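Local coordinates for thioredoxin-like protein (Klebsiella pneumoniae subsp. pneumoniae MGH 78578, PDB 3TY1) that probably binds carbohydrate in a galactose-mutarotase-like supersandwich fold and may act as an aldose 1-epimerase, although its substrate and reaction remain unestablished, at residues 295-300 with 319-324; 120-125 with 205-210; 209-214 with 314-319; 231-236 with 379-384. All blocks are in the same frame, centred on the assembly; numbering follows the deposited sequence.

Contact 1 of 4, residues 295-300 with 319-324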
loop_
_atom_site.group_PDB
_atom_site.type_symbol
_atom_site.label_atom_id
_atom_site.label_comp_id
_atom_site.label_asym_id
_atom_site.label_seq_id
_atom_site.Cartn_x
_atom_site.Cartn_y
_atom_site.Cartn_z
ATOM N N LEU A 295 27.016 -9.845 -15.975
ATOM C CA LEU A 295 26.139 -8.864 -16.609
ATOM C C LEU A 295 26.564 -8.806 -18.099
ATOM O O LEU A 295 27.322 -7.933 -18.516
ATOM C CB LEU A 295 26.235 -7.513 -15.872
ATOM C CG LEU A 295 25.804 -7.484 -14.413
ATOM C CD1 LEU A 295 26.199 -6.136 -13.756
ATOM C CD2 LEU A 295 24.256 -7.756 -14.216
ATOM N N PRO A 296 26.094 -9.768 -18.900
ATOM C CA PRO A 296 26.585 -9.842 -20.286
ATOM C C PRO A 296 26.182 -8.778 -21.273
ATOM O O PRO A 296 26.848 -8.668 -22.314
ATOM C CB PRO A 296 26.116 -11.239 -20.764
ATOM C CG PRO A 296 25.514 -11.888 -19.598
ATOM C CD PRO A 296 25.119 -10.830 -18.642
ATOM N N VAL A 297 25.124 -8.012 -20.990
ATOM C CA VAL A 297 24.597 -7.013 -21.906
ATOM C C VAL A 297 24.601 -5.637 -21.290
ATOM O O VAL A 297 24.799 -5.498 -20.084
ATOM C CB VAL A 297 23.188 -7.383 -22.445
ATOM C CG1 VAL A 297 23.303 -8.719 -23.256
ATOM C CG2 VAL A 297 22.134 -7.448 -21.344
ATOM N N LEU A 298 24.448 -4.637 -22.149
ATOM C CA LEU A 298 24.475 -3.237 -21.732
ATOM C C LEU A 298 23.391 -2.441 -22.444
ATOM O O LEU A 298 23.206 -2.574 -23.648
ATOM C CB LEU A 298 25.857 -2.648 -22.021
ATOM C CG LEU A 298 26.152 -1.193 -21.637
ATOM C CD1 LEU A 298 26.076 -1.039 -20.148
ATOM C CD2 LEU A 298 27.577 -0.854 -22.117
ATOM N N THR A 299 22.680 -1.615 -21.691
ATOM C CA THR A 299 21.668 -0.711 -22.246
ATOM C C THR A 299 22.121 0.713 -22.021
ATOM O O THR A 299 22.606 1.060 -20.922
ATOM C CB THR A 299 20.288 -0.936 -21.559
ATOM O OG1 THR A 299 19.846 -2.268 -21.809
ATOM C CG2 THR A 299 19.218 0.080 -22.051
ATOM N N LEU A 300 21.968 1.528 -23.058
ATOM C CA LEU A 300 22.280 2.949 -23.023
ATOM C C LEU A 300 20.934 3.665 -23.150
ATOM O O LEU A 300 20.246 3.521 -24.157
ATOM C CB LEU A 300 23.186 3.296 -24.212
ATOM C CG LEU A 300 23.546 4.777 -24.422
ATOM C CD1 LEU A 300 24.259 5.399 -23.194
ATOM C CD2 LEU A 300 24.372 4.969 -25.695
ATOM N N THR A 319 21.728 -8.510 -17.038
ATOM C CA THR A 319 21.547 -9.844 -17.613
ATOM C C THR A 319 20.553 -9.765 -18.787
ATOM O O THR A 319 20.542 -10.623 -19.677
ATOM C CB THR A 319 21.045 -10.889 -16.581
ATOM O OG1 THR A 319 19.783 -10.475 -16.067
ATOM C CG2 THR A 319 22.041 -11.083 -15.440
ATOM N N SER A 320 19.732 -8.721 -18.780
ATOM C CA SER A 320 18.684 -8.493 -19.772
ATOM C C SER A 320 18.716 -7.072 -20.309
ATOM O O SER A 320 19.294 -6.139 -19.708
ATOM C CB SER A 320 17.285 -8.746 -19.157
ATOM O OG SER A 320 16.813 -10.055 -19.365
ATOM N N TYR A 321 18.098 -6.932 -21.478
ATOM C CA TYR A 321 17.730 -5.640 -22.016
ATOM C C TYR A 321 16.387 -5.291 -21.379
ATOM O O TYR A 321 15.791 -6.097 -20.661
ATOM C CB TYR A 321 17.652 -5.654 -23.557
ATOM C CG TYR A 321 18.990 -5.903 -24.204
ATOM C CD1 TYR A 321 20.068 -5.016 -24.013
ATOM C CD2 TYR A 321 19.200 -7.012 -25.012
ATOM C CE1 TYR A 321 21.319 -5.255 -24.653
ATOM C CE2 TYR A 321 20.428 -7.254 -25.617
ATOM C CZ TYR A 321 21.487 -6.380 -25.438
ATOM O OH TYR A 321 22.714 -6.641 -26.049
ATOM N N ALA A 322 15.923 -4.072 -21.640
ATOM C CA ALA A 322 14.745 -3.543 -20.978
ATOM C C ALA A 322 13.399 -3.939 -21.585
ATOM O O ALA A 322 12.343 -3.421 -21.156
ATOM C CB ALA A 322 14.871 -1.981 -20.869
ATOM N N TYR A 323 13.412 -4.826 -22.580
ATOM C CA TYR A 323 12.167 -5.390 -23.094
ATOM C C TYR A 323 11.448 -6.151 -21.985
ATOM O O TYR A 323 12.070 -6.504 -21.004
ATOM C CB TYR A 323 12.399 -6.337 -24.270
ATOM C CG TYR A 323 13.037 -5.696 -25.471
ATOM C CD1 TYR A 323 12.332 -4.804 -26.255
ATOM C CD2 TYR A 323 14.366 -5.981 -25.822
ATOM C CE1 TYR A 323 12.921 -4.208 -27.369
ATOM C CE2 TYR A 323 14.965 -5.390 -26.931
ATOM C CZ TYR A 323 14.233 -4.500 -27.692
ATOM O OH TYR A 323 14.792 -3.890 -28.779
ATOM N N PRO A 324 10.122 -6.380 -22.124
ATOM C CA PRO A 324 9.382 -7.127 -21.116
ATOM C C PRO A 324 9.855 -8.568 -20.969
ATOM O O PRO A 324 10.510 -9.102 -21.858
ATOM C CB PRO A 324 7.932 -7.081 -21.613
ATOM C CG PRO A 324 7.868 -5.961 -22.551
ATOM C CD PRO A 324 9.229 -5.864 -23.175
HETATM O O HOH W 1 17.402 -2.179 -23.175
HETATM O O HOH W 2 20.999 -3.803 -19.989
#
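The apolar part of this contact turns on V297 and Y321. CG of Y321 is anti to its carbonyl carbon (chi1 -65°), which carries the phenol across to 295-300, where the two side chains cross obliquely. CG2 of V297 sits over one ring face in a CH-pi contact, 4.2 Å from the centroid of Y321, while CG1 reaches to OH. Further back, CD2 of L295 rests on T319, and CD of P296 lies 3.8 Å from CA of T319.

The ring edge meets oxygens instead. O of L298 lies near the ring plane, 3.4 Å from CE1 of Y321, and OG1 of T299 is likewise at the edge, 3.5 Å from CD1 of Y321. In the fold, strands 297-304 and 311-318 are antiparallel neighbours in a mixed sheet of the supersandwich; 319-324 is the loop leaving the second strand, turned to run beside the first.

Water supplies the polar link. One molecule, 2.8 Å from OG1 of T299, accepts from N of A322. Another, 2.6 Å from OG1 of T299, donates to O of S320. The phenol OH of Y321 bonds to O of I263, and OG of S320 to E328 of helix 325-330.

Contact 2 of 4, residues 120-125 with 205-210; sequences EWTGHP and DYQIIY
T122 and Q207 carry this contact, with E120 next. Q207 leaves strand 204-214 extended through chi2 and then turns its amide (chi3 -85°) so that OE1 faces the loop 120-125. N of T122 donates to OE1 of Q207 at 3.1 Å in a bent bond (142° at the hydrogen), and the donor stands well above the carbonyl plane, away from the lone-pair directions. A water 2.8 Å from OE1 of Q207 donates to that oxygen and to O of E120. A second water accepts from NE2 of Q207 at 2.9 Å and donates to O of T122, so both ends of the amide are tied to the loop backbone; NE2 has a further partner in OG of S320.

The T122 side chain crosses the same glutamine obliquely: its CG2 is 3.5 Å from CB of Q207, while OG1, bonded to O of C117, passes CG1 of I209 at 3.9 Å. E120 joins through its backbone, and its carboxylate points off to a salt bridge with R101 of the second subunit. Here 120-125 leaves strand 114-119, the antiparallel neighbour of 204-214, and a glutamine side chain takes over from backbone pairing; helix 325-330 packs on Q207 through V325 and E328.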
loop_
_atom_site.group_PDB
_atom_site.type_symbol
_atom_site.label_atom_id
_atom_site.label_comp_id
_atom_site.label_asym_id
_atom_site.label_seq_id
_atom_site.Cartn_x
_atom_site.Cartn_y
_atom_site.Cartn_z
ATOM N N GLU A 120 13.588 -10.911 -9.306
ATOM C CA GLU A 120 12.630 -11.929 -9.775
ATOM C C GLU A 120 12.264 -11.695 -11.264
ATOM O O GLU A 120 12.088 -12.653 -12.041
ATOM C CB GLU A 120 11.404 -11.957 -8.857
ATOM C CG GLU A 120 10.601 -13.238 -8.963
ATOM C CD GLU A 120 9.292 -13.221 -8.192
ATOM O OE1 GLU A 120 9.219 -12.605 -7.109
ATOM O OE2 GLU A 120 8.339 -13.892 -8.649
ATOM N N TRP A 121 12.164 -10.427 -11.652
ATOM C CA TRP A 121 12.048 -10.032 -13.064
ATOM C C TRP A 121 12.492 -8.587 -13.209
ATOM O O TRP A 121 12.735 -7.907 -12.209
ATOM C CB TRP A 121 10.629 -10.226 -13.639
ATOM C CG TRP A 121 9.657 -9.276 -13.136
ATOM C CD1 TRP A 121 9.328 -8.078 -13.693
ATOM C CD2 TRP A 121 8.927 -9.375 -11.926
ATOM N NE1 TRP A 121 8.422 -7.435 -12.918
ATOM C CE2 TRP A 121 8.170 -8.194 -11.806
ATOM C CE3 TRP A 121 8.840 -10.344 -10.919
ATOM C CZ2 TRP A 121 7.325 -7.944 -10.710
ATOM C CZ3 TRP A 121 8.011 -10.104 -9.837
ATOM C CH2 TRP A 121 7.256 -8.905 -9.742
ATOM N N THR A 122 12.561 -8.124 -14.453
ATOM C CA THR A 122 12.964 -6.765 -14.763
ATOM C C THR A 122 12.317 -6.295 -16.066
ATOM O O THR A 122 11.598 -7.026 -16.727
ATOM C CB THR A 122 14.515 -6.670 -14.894
ATOM O OG1 THR A 122 14.914 -5.320 -14.726
ATOM C CG2 THR A 122 15.026 -7.251 -16.261
ATOM N N GLY A 123 12.562 -5.038 -16.408
ATOM C CA GLY A 123 12.191 -4.520 -17.710
ATOM C C GLY A 123 10.826 -3.872 -17.784
ATOM O O GLY A 123 10.088 -3.809 -16.784
ATOM N N HIS A 124 10.480 -3.418 -18.982
ATOM C CA HIS A 124 9.189 -2.762 -19.201
ATOM C C HIS A 124 8.045 -3.717 -18.833
ATOM O O HIS A 124 8.199 -4.929 -18.920
ATOM C CB HIS A 124 9.032 -2.328 -20.651
ATOM C CG HIS A 124 9.947 -1.228 -21.063
ATOM N ND1 HIS A 124 10.149 -0.904 -22.385
ATOM C CD2 HIS A 124 10.721 -0.384 -20.344
ATOM C CE1 HIS A 124 10.984 0.114 -22.460
ATOM N NE2 HIS A 124 11.335 0.453 -21.236
ATOM N N PRO A 125 6.887 -3.173 -18.429
ATOM C CA PRO A 125 5.783 -4.027 -17.999
ATOM C C PRO A 125 5.072 -4.806 -19.111
ATOM O O PRO A 125 5.174 -4.452 -20.277
ATOM C CB PRO A 125 4.804 -3.046 -17.335
ATOM C CG PRO A 125 4.997 -1.785 -18.034
ATOM C CD PRO A 125 6.534 -1.743 -18.335
ATOM N N ASP A 205 13.973 -18.504 -12.112
ATOM C CA ASP A 205 14.428 -17.445 -13.019
ATOM C C ASP A 205 14.872 -16.189 -12.253
ATOM O O ASP A 205 14.401 -15.943 -11.156
ATOM C CB ASP A 205 13.297 -17.005 -13.973
ATOM C CG ASP A 205 12.981 -18.019 -15.039
ATOM O OD1 ASP A 205 13.687 -19.049 -15.192
ATOM O OD2 ASP A 205 12.001 -17.756 -15.745
ATOM N N TYR A 206 15.809 -15.440 -12.828
ATOM C CA TYR A 206 16.139 -14.123 -12.315
ATOM C C TYR A 206 16.594 -13.266 -13.471
ATOM O O TYR A 206 17.008 -13.788 -14.507
ATOM C CB TYR A 206 17.185 -14.177 -11.201
ATOM C CG TYR A 206 18.621 -14.451 -11.645
ATOM C CD1 TYR A 206 19.107 -15.760 -11.782
ATOM C CD2 TYR A 206 19.479 -13.403 -11.918
ATOM C CE1 TYR A 206 20.432 -15.989 -12.173
ATOM C CE2 TYR A 206 20.779 -13.617 -12.307
ATOM C CZ TYR A 206 21.257 -14.891 -12.431
ATOM O OH TYR A 206 22.555 -15.013 -12.830
ATOM N N GLN A 207 16.430 -11.963 -13.291
ATOM C CA GLN A 207 16.924 -10.935 -14.187
ATOM C C GLN A 207 17.395 -9.742 -13.364
ATOM O O GLN A 207 16.805 -9.451 -12.326
ATOM C CB GLN A 207 15.838 -10.421 -15.114
ATOM C CG GLN A 207 15.137 -11.438 -15.981
ATOM C CD GLN A 207 13.994 -10.797 -16.711
ATOM O OE1 GLN A 207 12.889 -10.684 -16.157
ATOM N NE2 GLN A 207 14.250 -10.330 -17.950
ATOM N N ILE A 208 18.405 -9.022 -13.843
ATOM C CA ILE A 208 18.839 -7.782 -13.146
ATOM C C ILE A 208 19.429 -6.775 -14.111
ATOM O O ILE A 208 20.176 -7.144 -14.984
ATOM C CB ILE A 208 19.843 -8.096 -11.993
ATOM C CG1 ILE A 208 20.318 -6.839 -11.225
ATOM C CG2 ILE A 208 21.052 -8.922 -12.511
ATOM C CD1 ILE A 208 19.192 -6.057 -10.502
ATOM N N ILE A 209 19.097 -5.491 -13.914
ATOM C CA ILE A 209 19.727 -4.395 -14.613
ATOM C C ILE A 209 20.185 -3.438 -13.498
ATOM O O ILE A 209 19.364 -3.071 -12.625
ATOM C CB ILE A 209 18.728 -3.667 -15.582
ATOM C CG1 ILE A 209 18.215 -4.610 -16.664
ATOM C CG2 ILE A 209 19.379 -2.417 -16.166
ATOM C CD1 ILE A 209 17.207 -4.002 -17.631
ATOM N N TYR A 210 21.476 -3.069 -13.502
ATOM C CA TYR A 210 22.034 -2.055 -12.607
ATOM C C TYR A 210 21.841 -0.704 -13.307
ATOM O O TYR A 210 22.689 -0.243 -14.087
ATOM C CB TYR A 210 23.491 -2.382 -12.295
ATOM C CG TYR A 210 23.582 -3.474 -11.254
ATOM C CD1 TYR A 210 23.449 -4.803 -11.584
ATOM C CD2 TYR A 210 23.723 -3.149 -9.904
ATOM C CE1 TYR A 210 23.475 -5.790 -10.593
ATOM C CE2 TYR A 210 23.795 -4.086 -8.969
ATOM C CZ TYR A 210 23.665 -5.418 -9.296
ATOM O OH TYR A 210 23.686 -6.346 -8.290
HETATM O O HOH W 3 12.324 -13.113 -14.914
HETATM O O HOH W 4 12.342 -8.365 -18.867
#

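Contact 3 of 4, residues 209-214 with 314-319. With SO4 (sulfate ion), chain L.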
loop_
_atom_site.group_PDB
_atom_site.type_symbol
_atom_site.label_atom_id
_atom_site.label_comp_id
_atom_site.label_asym_id
_atom_site.label_seq_id
_atom_site.Cartn_x
_atom_site.Cartn_y
_atom_site.Cartn_z
ATOM N N ILE A 209 19.097 -5.491 -13.914
ATOM C CA ILE A 209 19.727 -4.395 -14.613
ATOM C C ILE A 209 20.185 -3.438 -13.498
ATOM O O ILE A 209 19.364 -3.071 -12.625
ATOM C CB ILE A 209 18.728 -3.667 -15.582
ATOM C CG1 ILE A 209 18.215 -4.610 -16.664
ATOM C CG2 ILE A 209 19.379 -2.417 -16.166
ATOM C CD1 ILE A 209 17.207 -4.002 -17.631
ATOM N N TYR A 210 21.476 -3.069 -13.502
ATOM C CA TYR A 210 22.034 -2.055 -12.607
ATOM C C TYR A 210 21.841 -0.704 -13.307
ATOM O O TYR A 210 22.689 -0.243 -14.087
ATOM C CB TYR A 210 23.491 -2.382 -12.295
ATOM C CG TYR A 210 23.582 -3.474 -11.254
ATOM C CD1 TYR A 210 23.449 -4.803 -11.584
ATOM C CD2 TYR A 210 23.723 -3.149 -9.904
ATOM C CE1 TYR A 210 23.475 -5.790 -10.593
ATOM C CE2 TYR A 210 23.795 -4.086 -8.969
ATOM C CZ TYR A 210 23.665 -5.418 -9.296
ATOM O OH TYR A 210 23.686 -6.346 -8.290
ATOM N N HIS A 211 20.697 -0.090 -13.042
ATOM C CA HIS A 211 20.205 1.053 -13.779
ATOM C C HIS A 211 20.873 2.299 -13.204
ATOM O O HIS A 211 20.430 2.850 -12.191
ATOM C CB HIS A 211 18.667 1.054 -13.633
ATOM C CG HIS A 211 17.931 1.869 -14.636
ATOM N ND1 HIS A 211 18.188 3.205 -14.845
ATOM C CD2 HIS A 211 16.850 1.568 -15.402
ATOM C CE1 HIS A 211 17.305 3.692 -15.701
ATOM N NE2 HIS A 211 16.491 2.716 -16.069
ATOM N N SER A 212 21.955 2.725 -13.843
ATOM C CA SER A 212 22.846 3.761 -13.287
ATOM C C SER A 212 22.666 5.059 -14.057
ATOM O O SER A 212 22.853 5.087 -15.286
ATOM C CB SER A 212 24.278 3.233 -13.291
ATOM O OG SER A 212 24.345 1.897 -12.728
ATOM N N ASN A 213 22.356 6.151 -13.349
ATOM C CA ASN A 213 21.794 7.357 -13.957
ATOM C C ASN A 213 22.601 8.603 -13.672
ATOM O O ASN A 213 22.879 8.906 -12.512
ATOM C CB ASN A 213 20.336 7.496 -13.455
ATOM C CG ASN A 213 19.589 6.161 -13.519
ATOM O OD1 ASN A 213 19.563 5.540 -14.559
ATOM N ND2 ASN A 213 19.030 5.709 -12.406
ATOM N N PHE A 214 22.958 9.337 -14.728
ATOM C CA PHE A 214 23.901 10.465 -14.618
ATOM C C PHE A 214 23.301 11.658 -15.343
ATOM O O PHE A 214 22.879 11.535 -16.487
ATOM C CB PHE A 214 25.268 10.108 -15.254
ATOM C CG PHE A 214 25.862 8.836 -14.721
ATOM C CD1 PHE A 214 26.622 8.828 -13.557
ATOM C CD2 PHE A 214 25.601 7.624 -15.350
ATOM C CE1 PHE A 214 27.159 7.626 -13.052
ATOM C CE2 PHE A 214 26.097 6.445 -14.845
ATOM C CZ PHE A 214 26.911 6.440 -13.687
ATOM N N GLY A 314 21.219 6.776 -18.716
ATOM C CA GLY A 314 21.409 5.524 -17.977
ATOM C C GLY A 314 22.467 4.716 -18.644
ATOM O O GLY A 314 22.416 4.539 -19.891
ATOM N N ILE A 315 23.434 4.230 -17.864
ATOM C CA ILE A 315 24.430 3.223 -18.339
ATOM C C ILE A 315 24.028 2.002 -17.552
ATOM O O ILE A 315 24.190 1.982 -16.336
ATOM C CB ILE A 315 25.859 3.615 -18.012
ATOM C CG1 ILE A 315 26.212 4.945 -18.689
ATOM C CG2 ILE A 315 26.816 2.514 -18.483
ATOM C CD1 ILE A 315 27.654 5.436 -18.375
ATOM N N GLU A 316 23.431 1.022 -18.215
ATOM C CA GLU A 316 22.693 -0.037 -17.528
ATOM C C GLU A 316 23.156 -1.438 -17.833
ATOM O O GLU A 316 22.586 -2.134 -18.712
ATOM C CB GLU A 316 21.200 0.118 -17.869
ATOM C CG GLU A 316 20.668 1.556 -17.810
ATOM C CD GLU A 316 19.223 1.677 -18.168
ATOM O OE1 GLU A 316 18.552 0.641 -18.393
ATOM O OE2 GLU A 316 18.760 2.840 -18.237
ATOM N N PRO A 317 24.195 -1.872 -17.139
ATOM C CA PRO A 317 24.647 -3.237 -17.369
ATOM C C PRO A 317 23.631 -4.202 -16.790
ATOM O O PRO A 317 23.038 -3.926 -15.746
ATOM C CB PRO A 317 25.991 -3.311 -16.653
ATOM C CG PRO A 317 26.086 -2.108 -15.834
ATOM C CD PRO A 317 25.108 -1.111 -16.286
ATOM N N GLY A 318 23.392 -5.292 -17.494
ATOM C CA GLY A 318 22.401 -6.224 -17.056
ATOM C C GLY A 318 22.555 -7.617 -17.585
ATOM O O GLY A 318 23.427 -7.887 -18.443
ATOM N N THR A 319 21.728 -8.510 -17.038
ATOM C CA THR A 319 21.547 -9.844 -17.613
ATOM C C THR A 319 20.553 -9.765 -18.787
ATOM O O THR A 319 20.542 -10.623 -19.677
ATOM C CB THR A 319 21.045 -10.889 -16.581
ATOM O OG1 THR A 319 19.783 -10.475 -16.067
ATOM C CG2 THR A 319 22.041 -11.083 -15.440
HETATM S S SO4 L . 13.369 3.400 -17.967
HETATM O O1 SO4 L . 13.332 4.699 -17.289
HETATM O O2 SO4 L . 14.169 3.490 -19.209
HETATM O O3 SO4 L . 13.951 2.374 -17.097
HETATM O O4 SO4 L . 11.994 3.012 -18.284
#
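Strands 209-214 and 314-318 run antiparallel, 169° between their directions and 4.6 Å apart at the closest approach of their axes. N of Y210 donates to O of P317 at 2.9 Å, almost along the C=O axis, and N of I315 to O of S212 at 2.8 Å; the return bond from N of S212 to O of I315 is weak, 3.4 Å. P317 has no N-H to give back, and O of Y210 instead meets CA of E316 in a CA-H...O contact.

S212 and I315 point to one side of the sheet, where CD1 of I315 approaches CE2 of F214. H211 and E316 lie side by side, pointing the same way. CG of H211 is anti to its backbone N (chi1 -162°), and the carboxylate of E316 lies over one ring face, the planes 29° apart. OE2 of E316 is 3.0 Å from CE1 of H211, and at 3.1 Å from NE2 of H211 its angle is too poor for a hydrogen bond. CG of E316 adds a CH-pi contact over the ring, and CB touches CG2 of I209.

In its own plane the imidazole is held at both nitrogens: ND1 of H211 donates to a lone pair of OD1 of N213 at 2.7 Å, and NE2 of H211 to O3 of a sulfate at 2.8 Å. Two donating N-H groups beneath a carboxylate are consistent with a protonated imidazolium. The sulfate, probably from the crystallisation liquor, may mark the sugar pocket of a mutarotase-like protein, though no catalytic role is established here.

Contact 4 of 4, residues 231-236 with 379-384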
loop_
_atom_site.group_PDB
_atom_site.type_symbol
_atom_site.label_atom_id
_atom_site.label_comp_id
_atom_site.label_asym_id
_atom_site.label_seq_id
_atom_site.Cartn_x
_atom_site.Cartn_y
_atom_site.Cartn_z
ATOM N N SER A 231 28.656 -4.746 -30.924
ATOM C CA SER A 231 27.502 -4.270 -31.696
ATOM C C SER A 231 26.594 -3.363 -30.914
ATOM O O SER A 231 26.609 -3.358 -29.689
ATOM C CB SER A 231 26.713 -5.444 -32.292
ATOM O OG SER A 231 26.136 -6.209 -31.261
ATOM N N ILE A 232 25.853 -2.538 -31.637
ATOM C CA ILE A 232 24.854 -1.639 -31.031
ATOM C C ILE A 232 23.702 -1.499 -32.002
ATOM O O ILE A 232 23.917 -1.375 -33.240
ATOM C CB ILE A 232 25.457 -0.260 -30.655
ATOM C CG1 ILE A 232 24.400 0.696 -30.072
ATOM C CG2 ILE A 232 26.137 0.412 -31.851
ATOM C CD1 ILE A 232 25.043 1.840 -29.333
ATOM N N SER A 233 22.493 -1.550 -31.437
ATOM C CA SER A 233 21.250 -1.435 -32.188
ATOM C C SER A 233 20.204 -0.633 -31.442
ATOM O O SER A 233 20.201 -0.584 -30.196
ATOM C CB SER A 233 20.695 -2.816 -32.530
ATOM O OG SER A 233 20.533 -3.599 -31.376
ATOM N N PRO A 234 19.329 0.051 -32.185
ATOM C CA PRO A 234 18.329 0.834 -31.477
ATOM C C PRO A 234 17.286 -0.067 -30.841
ATOM O O PRO A 234 16.976 -1.119 -31.393
ATOM C CB PRO A 234 17.710 1.684 -32.588
ATOM C CG PRO A 234 17.843 0.893 -33.778
ATOM C CD PRO A 234 19.123 0.117 -33.636
ATOM N N PHE A 235 16.750 0.367 -29.689
ATOM C CA PHE A 235 15.719 -0.377 -28.945
ATOM C C PHE A 235 14.396 -0.499 -29.725
ATOM O O PHE A 235 13.722 -1.534 -29.650
ATOM C CB PHE A 235 15.482 0.318 -27.585
ATOM C CG PHE A 235 14.605 -0.445 -26.655
ATOM C CD1 PHE A 235 15.152 -1.374 -25.759
ATOM C CD2 PHE A 235 13.220 -0.223 -26.639
ATOM C CE1 PHE A 235 14.329 -2.069 -24.851
ATOM C CE2 PHE A 235 12.400 -0.904 -25.753
ATOM C CZ PHE A 235 12.947 -1.837 -24.862
ATOM N N ASN A 236 14.051 0.563 -30.456
ATOM C CA ASN A 236 12.833 0.649 -31.282
ATOM C C ASN A 236 13.089 1.552 -32.502
ATOM O O ASN A 236 14.205 2.054 -32.692
ATOM C CB ASN A 236 11.660 1.154 -30.423
ATOM C CG ASN A 236 11.926 2.534 -29.766
ATOM O OD1 ASN A 236 12.861 3.246 -30.127
ATOM N ND2 ASN A 236 11.085 2.903 -28.809
ATOM N N THR A 379 18.320 -2.714 -37.302
ATOM C CA THR A 379 17.102 -3.418 -36.930
ATOM C C THR A 379 17.078 -3.695 -35.432
ATOM O O THR A 379 18.014 -4.306 -34.917
ATOM C CB THR A 379 16.974 -4.752 -37.666
ATOM O OG1 THR A 379 17.123 -4.505 -39.056
ATOM C CG2 THR A 379 15.612 -5.404 -37.421
ATOM N N PRO A 380 16.006 -3.260 -34.731
ATOM C CA PRO A 380 15.844 -3.629 -33.320
ATOM C C PRO A 380 15.812 -5.144 -33.164
ATOM O O PRO A 380 15.286 -5.828 -34.044
ATOM C CB PRO A 380 14.472 -3.035 -32.955
ATOM C CG PRO A 380 14.247 -1.963 -33.932
ATOM C CD PRO A 380 14.886 -2.418 -35.202
ATOM N N ILE A 381 16.382 -5.660 -32.075
ATOM C CA ILE A 381 16.430 -7.109 -31.833
ATOM C C ILE A 381 15.077 -7.696 -31.402
ATOM O O ILE A 381 14.883 -8.908 -31.478
ATOM C CB ILE A 381 17.565 -7.509 -30.843
ATOM C CG1 ILE A 381 17.315 -7.023 -29.423
ATOM C CG2 ILE A 381 18.930 -6.991 -31.320
ATOM C CD1 ILE A 381 18.479 -7.348 -28.525
ATOM N N ALA A 382 14.136 -6.842 -30.960
ATOM C CA ALA A 382 12.805 -7.293 -30.568
ATOM C C ALA A 382 11.797 -6.174 -30.761
ATOM O O ALA A 382 12.189 -5.045 -30.986
ATOM C CB ALA A 382 12.811 -7.777 -29.137
ATOM N N LYS A 383 10.507 -6.498 -30.708
ATOM C CA LYS A 383 9.405 -5.503 -30.848
ATOM C C LYS A 383 8.449 -5.735 -29.698
ATOM O O LYS A 383 7.946 -6.833 -29.554
ATOM C CB LYS A 383 8.660 -5.666 -32.189
ATOM N N GLU A 384 8.219 -4.723 -28.858
ATOM C CA GLU A 384 7.305 -4.883 -27.709
ATOM C C GLU A 384 5.903 -4.370 -28.064
ATOM O O GLU A 384 5.498 -4.378 -29.227
ATOM C CB GLU A 384 7.874 -4.240 -26.414
ATOM C CG GLU A 384 8.369 -2.808 -26.538
ATOM C CD GLU A 384 8.610 -2.130 -25.187
ATOM O OE1 GLU A 384 9.515 -2.557 -24.449
ATOM O OE2 GLU A 384 7.909 -1.145 -24.877
ATOM O OXT GLU A 384 5.116 -3.942 -27.222
HETATM O O HOH W 5 17.919 -3.588 -30.515
HETATM O O HOH W 6 11.644 -2.581 -30.897
#
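F235 and E384 meet at about a right angle, the phenyl and side-chain carboxylate planes 76° apart. The ring leaves the backbone with CG anti to N (chi1 -172°), and the E384 chain, which starts in the crowded position between N and the carbonyl carbon (chi1 50°), extends to bring OE1 to the ring edge. OE1 of E384 lies in the ring plane, 3.5 Å from CZ of F235, where the weakly positive C-H rim would be expected to suit its charge. That same oxygen accepts from ND1 of H124, whose ring also meets F235, and Y323 stacks on the phenyl.

P380 sits against the backbone from P234 to N236. Its CA makes a CA-H...O contact with O of P234 at 3.4 Å, its CB reaches O of F235, and CG leans against the backbone of N236. Beside it, CG2 of I381 touches OG of S233 at 3.8 Å.

Two waters do the polar joining. One lies 2.8 Å from OG of S233, donates to O of P234 and accepts from N of I381 at 3.0 Å. The second donates to both carbonyls in its reach, 2.6 Å from O of F235 and 2.5 Å from O of A382; OH of Y323 also bonds to O of F235.

Residues 379-384 follow strand 375-376, which pairs in parallel with 231-234, and they carry the chain on past the end of that strand to its terminus. The arrangement is that of an irregular, water-bridged C-terminal tail laid against the mixed sheet of a supersandwich fold, its last residue anchored beside H124.

All four contacts reach one mixed sheet. Contacts 1 and 3, centres about 8 Å apart, share T319 and are joined where N of E316 is probably hydrogen-bonded to O of T299 at 2.8 Å. Contacts 2 and 3 share I209 and Y210 on strand 204-214. The loop of contact 1 also meets contact 2, with N of H124 2.9 Å from O of A322, and the same histidine ties contact 2 to contact 4. The sulfate at H211 in contact 3 also bonds to H136, and the side chain of A322 in contact 1 comes within about 6 Å of that same ion. Contact 4 lies farther out, its centre about 17 Å from that of contact 3.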